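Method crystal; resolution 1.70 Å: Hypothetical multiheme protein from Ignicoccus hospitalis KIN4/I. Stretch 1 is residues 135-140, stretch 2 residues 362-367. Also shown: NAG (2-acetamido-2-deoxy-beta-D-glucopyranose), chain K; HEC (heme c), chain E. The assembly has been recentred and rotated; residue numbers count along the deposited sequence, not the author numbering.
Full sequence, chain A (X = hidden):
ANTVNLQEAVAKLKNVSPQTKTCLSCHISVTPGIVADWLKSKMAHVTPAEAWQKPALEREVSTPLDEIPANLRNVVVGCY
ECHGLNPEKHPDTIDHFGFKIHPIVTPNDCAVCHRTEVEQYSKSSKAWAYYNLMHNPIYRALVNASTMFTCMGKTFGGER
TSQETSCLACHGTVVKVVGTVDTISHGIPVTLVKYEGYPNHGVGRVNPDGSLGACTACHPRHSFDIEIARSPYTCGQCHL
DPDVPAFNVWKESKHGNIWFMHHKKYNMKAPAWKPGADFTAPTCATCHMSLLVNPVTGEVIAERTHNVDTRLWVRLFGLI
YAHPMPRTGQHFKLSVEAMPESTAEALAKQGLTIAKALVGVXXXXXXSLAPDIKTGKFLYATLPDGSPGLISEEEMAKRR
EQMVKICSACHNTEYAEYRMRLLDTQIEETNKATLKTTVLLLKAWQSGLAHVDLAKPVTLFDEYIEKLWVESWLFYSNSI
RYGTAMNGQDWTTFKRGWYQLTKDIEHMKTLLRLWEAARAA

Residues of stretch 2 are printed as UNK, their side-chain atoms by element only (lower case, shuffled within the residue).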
# COMPACT_ATOMS: atom_id res chain seq x y z
N HIS A 135 15.69 -22.43 -15.04
CA HIS A 135 16.47 -23.64 -15.26
C HIS A 135 16.60 -24.50 -14.00
O HIS A 135 17.41 -25.42 -13.94
CB HIS A 135 17.84 -23.30 -15.83
CG HIS A 135 17.81 -22.94 -17.28
ND1 HIS A 135 18.79 -23.32 -18.16
CD2 HIS A 135 16.90 -22.24 -18.00
CE1 HIS A 135 18.49 -22.87 -19.37
NE2 HIS A 135 17.35 -22.21 -19.30
N ASN A 136 15.80 -24.19 -12.99
CA ASN A 136 15.63 -25.07 -11.85
C ASN A 136 14.33 -25.83 -12.07
O ASN A 136 13.25 -25.21 -12.11
CB ASN A 136 15.57 -24.26 -10.54
CG ASN A 136 15.52 -25.13 -9.30
OD1 ASN A 136 14.68 -26.04 -9.20
ND2 ASN A 136 16.42 -24.87 -8.36
N PRO A 137 14.40 -27.16 -12.22
CA PRO A 137 13.19 -27.90 -12.58
C PRO A 137 12.08 -27.76 -11.53
O PRO A 137 10.91 -27.70 -11.91
CB PRO A 137 13.67 -29.35 -12.71
CG PRO A 137 14.96 -29.40 -11.97
CD PRO A 137 15.58 -28.04 -12.09
N ILE A 138 12.44 -27.70 -10.25
CA ILE A 138 11.43 -27.53 -9.21
C ILE A 138 10.84 -26.13 -9.24
O ILE A 138 9.62 -25.98 -9.21
CB ILE A 138 12.01 -27.80 -7.79
CG1 ILE A 138 12.59 -29.21 -7.71
CG2 ILE A 138 10.93 -27.61 -6.73
CD1 ILE A 138 11.61 -30.31 -8.02
N TYR A 139 11.68 -25.11 -9.34
CA TYR A 139 11.17 -23.74 -9.33
C TYR A 139 10.38 -23.47 -10.61
O TYR A 139 9.39 -22.73 -10.59
CB TYR A 139 12.28 -22.70 -9.16
CG TYR A 139 13.11 -22.90 -7.90
CD1 TYR A 139 12.71 -23.79 -6.91
CD2 TYR A 139 14.30 -22.20 -7.71
CE1 TYR A 139 13.47 -23.99 -5.77
CE2 TYR A 139 15.07 -22.39 -6.56
CZ TYR A 139 14.65 -23.28 -5.60
OH TYR A 139 15.41 -23.48 -4.47
N ARG A 140 10.82 -24.05 -11.71
CA ARG A 140 10.10 -23.87 -12.97
C ARG A 140 8.72 -24.53 -12.91
O ARG A 140 7.76 -24.06 -13.54
CB ARG A 140 10.93 -24.42 -14.13
CG ARG A 140 10.24 -24.38 -15.48
CD ARG A 140 9.84 -22.95 -15.86
NE ARG A 140 9.45 -22.86 -17.26
CZ ARG A 140 10.31 -22.89 -18.28
NH1 ARG A 140 11.61 -23.01 -18.04
NH2 ARG A 140 9.87 -22.80 -19.53
N UNK A 362 17.97 -36.50 -4.69
CA UNK A 362 18.59 -35.18 -4.66
C UNK A 362 17.63 -34.18 -5.27
O UNK A 362 17.01 -34.45 -6.29
c UNK A 362 20.96 -36.12 -4.96
c UNK A 362 19.88 -35.19 -5.48
c UNK A 362 22.92 -36.24 -3.42
c UNK A 362 21.59 -35.56 -3.70
n UNK A 362 22.77 -37.71 -3.35
N UNK A 363 17.48 -33.02 -4.63
CA UNK A 363 16.66 -31.96 -5.18
C UNK A 363 17.53 -30.73 -5.42
O UNK A 363 18.51 -30.53 -4.70
c UNK A 363 14.46 -32.72 -4.07
c UNK A 363 13.32 -32.31 -3.15
c UNK A 363 13.91 -33.13 -5.44
c UNK A 363 15.51 -31.62 -4.21
N UNK A 364 17.19 -29.91 -6.43
CA UNK A 364 17.94 -28.67 -6.67
C UNK A 364 17.47 -27.56 -5.73
O UNK A 364 16.81 -26.61 -6.15
c UNK A 364 17.61 -28.34 -8.12
c UNK A 364 16.26 -28.90 -8.34
c UNK A 364 16.16 -30.14 -7.46
N UNK A 365 17.80 -27.71 -4.45
CA UNK A 365 17.39 -26.78 -3.41
C UNK A 365 18.56 -26.59 -2.46
O UNK A 365 19.48 -27.41 -2.47
c UNK A 365 16.16 -27.32 -2.69
c UNK A 365 14.88 -27.21 -3.53
s UNK A 365 13.56 -28.22 -2.87
c UNK A 365 13.03 -27.20 -1.50
N UNK A 366 18.55 -25.51 -1.67
CA UNK A 366 19.69 -25.24 -0.79
C UNK A 366 19.67 -26.04 0.50
O UNK A 366 20.70 -26.20 1.16
c UNK A 366 19.56 -23.74 -0.49
c UNK A 366 17.64 -24.35 -1.79
c UNK A 366 18.11 -23.42 -0.72
N UNK A 367 18.49 -26.55 0.85
CA UNK A 367 18.31 -27.20 2.14
C UNK A 367 17.31 -28.36 1.98
O UNK A 367 16.45 -28.33 1.09
c UNK A 367 17.84 -26.15 3.19
c UNK A 367 17.87 -26.71 4.62
c UNK A 367 16.47 -25.55 2.81
c UNK A 367 17.68 -25.64 5.70
C1 NAG K . 7.62 -25.61 -18.06
C2 NAG K . 7.89 -27.08 -18.00
C3 NAG K . 8.50 -27.50 -19.32
C4 NAG K . 7.56 -27.11 -20.47
C5 NAG K . 7.11 -25.65 -20.36
C6 NAG K . 6.01 -25.28 -21.33
C7 NAG K . 8.35 -27.98 -15.75
C8 NAG K . 9.41 -28.24 -14.71
N2 NAG K . 8.77 -27.41 -16.88
O3 NAG K . 8.75 -28.90 -19.30
O4 NAG K . 8.21 -27.25 -21.72
O5 NAG K . 6.61 -25.36 -19.04
O6 NAG K . 5.03 -26.30 -21.45
O7 NAG K . 7.17 -28.28 -15.56
FE HEC E . 10.42 -14.41 -7.61
CHA HEC E . 13.25 -15.00 -5.67
CHB HEC E . 9.93 -17.79 -7.80
CHC HEC E . 7.50 -13.90 -9.36
CHD HEC E . 10.61 -11.09 -6.94
NA HEC E . 11.39 -16.05 -6.82
C1A HEC E . 12.59 -16.10 -6.16
C2A HEC E . 13.01 -17.48 -6.07
C3A HEC E . 12.07 -18.23 -6.66
C4A HEC E . 11.04 -17.35 -7.14
CMA HEC E . 12.01 -19.76 -6.84
CAA HEC E . 14.32 -18.01 -5.44
CBA HEC E . 15.25 -18.26 -6.63
CGA HEC E . 16.64 -18.68 -6.21
O1A HEC E . 17.03 -19.85 -6.46
O2A HEC E . 17.37 -17.84 -5.62
NB HEC E . 9.05 -15.60 -8.42
C1B HEC E . 8.99 -16.97 -8.37
C2B HEC E . 7.84 -17.44 -9.10
C3B HEC E . 7.14 -16.36 -9.46
C4B HEC E . 7.92 -15.19 -9.11
CMB HEC E . 7.44 -18.93 -9.18
CAB HEC E . 5.78 -16.18 -10.17
CBB HEC E . 4.74 -17.32 -10.15
NC HEC E . 9.23 -12.86 -8.04
C1C HEC E . 8.13 -12.80 -8.86
C2C HEC E . 7.89 -11.41 -9.21
C3C HEC E . 8.67 -10.72 -8.37
C4C HEC E . 9.59 -11.58 -7.73
CMC HEC E . 6.61 -10.97 -9.97
CAC HEC E . 8.89 -9.25 -8.05
CBC HEC E . 7.53 -8.57 -7.69
ND HEC E . 11.73 -13.23 -6.49
C1D HEC E . 11.58 -11.86 -6.34
C2D HEC E . 12.59 -11.38 -5.43
C3D HEC E . 13.40 -12.60 -5.02
C4D HEC E . 12.80 -13.70 -5.72
CMD HEC E . 12.80 -9.94 -4.97
CAD HEC E . 14.59 -12.66 -4.03
CBD HEC E . 13.99 -12.56 -2.63
CGD HEC E . 15.03 -12.83 -1.57
O1D HEC E . 14.78 -12.46 -0.40
O2D HEC E . 16.10 -13.40 -1.88
O HOH W 1 9.03 -14.39 -5.52

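Position 362 carries four carbons in an unbranched row ending in a nitrogen, and none of these atoms touches stretch 1; the row is the signature of lysine. Lys-362 lies in a short strand, and its exposed side chain makes no contact with stretch 1. A long chain with a charged amine suits such a place, where the terminal nitrogen can remain in solvent.

Position 363 has four side-chain carbons and no heteroatom, with the fork at the second carbon rather than the first, and one end carbon lies near Ile-138. That pattern is leucine. The CA-to-CB bond of Leu-363 points sideways to the other stretch, with chi1 m and chi2 t, and one of its methyls, CD2, comes 4.5 Å from CD1 of Ile-138. The contact is a loose one, but a buried, purely hydrocarbon side chain fits beside the isoleucine without leaving any polar group unpaired.

At position 364 three carbons close a ring onto the backbone nitrogen, and the ring lies against Asn-136, Pro-137 and Ile-138, so the residue is proline. Its CA-to-CB bond points toward stretch 1, and it has the largest covered area of any residue in the contact. The compact ring of Pro-364 meets two apolar neighbours: its CD lies 3.7 Å from CG1 of Ile-138, and its CG lies 3.9 Å from CG of Pro-137. The same CG is 3.4 Å from OD1 of Asn-136. Although the ring leaves proline no N-H to donate, its carbonyl remains a good acceptor, and ND2 of Asn-136 donates to O of Pro-364 at 2.8 Å with a nearly straight angle of 167°.

Position 365 shows two carbons, a sulfur and a final carbon in an unbranched chain that passes near Tyr-139: methionine. The buried chain of Met-365 adopts m, t, p torsions, and its CG approaches the tyrosine of stretch 1, 4.2 Å from CE1 and 3.9 Å from OH of Tyr-139. A flexible, apolar thioether can follow the contour of its surroundings here.

Position 366 again has three carbons closed into a ring on the backbone nitrogen, and the ring lies near the hydroxyl of Tyr-139: a second proline. CD of Pro-366 is 3.6 Å from OH of Tyr-139, so the small ring packs near the end of the tyrosine side chain.

Position 367 has four carbons forked at the first, one arm two carbons long, and none touches stretch 1; the fork identifies isoleucine. Ile-367 is buried, and its branched hydrocarbon suits an apolar interior.

The contact combines one well-aimed polar link with apolar packing. Asn-136 caps the helix that begins at Pro-137: its OD1 accepts from N of Tyr-139 at 3.1 Å and, weakly, from N of Ile-138 at 3.0 Å. The amide oxygen accepts from the helix start while the amide nitrogen donates to O of Pro-364, so one side chain ties the cap to a segment more than 220 residues away. Around this bond, Pro-137 and Ile-138 pack on the Pro-364 ring, while the hydroxyl end of Tyr-139, whose ring has CMA of the heme over one face, lies beside Met-365 and Pro-366.

Stretch 2 362-367: KLPMPI
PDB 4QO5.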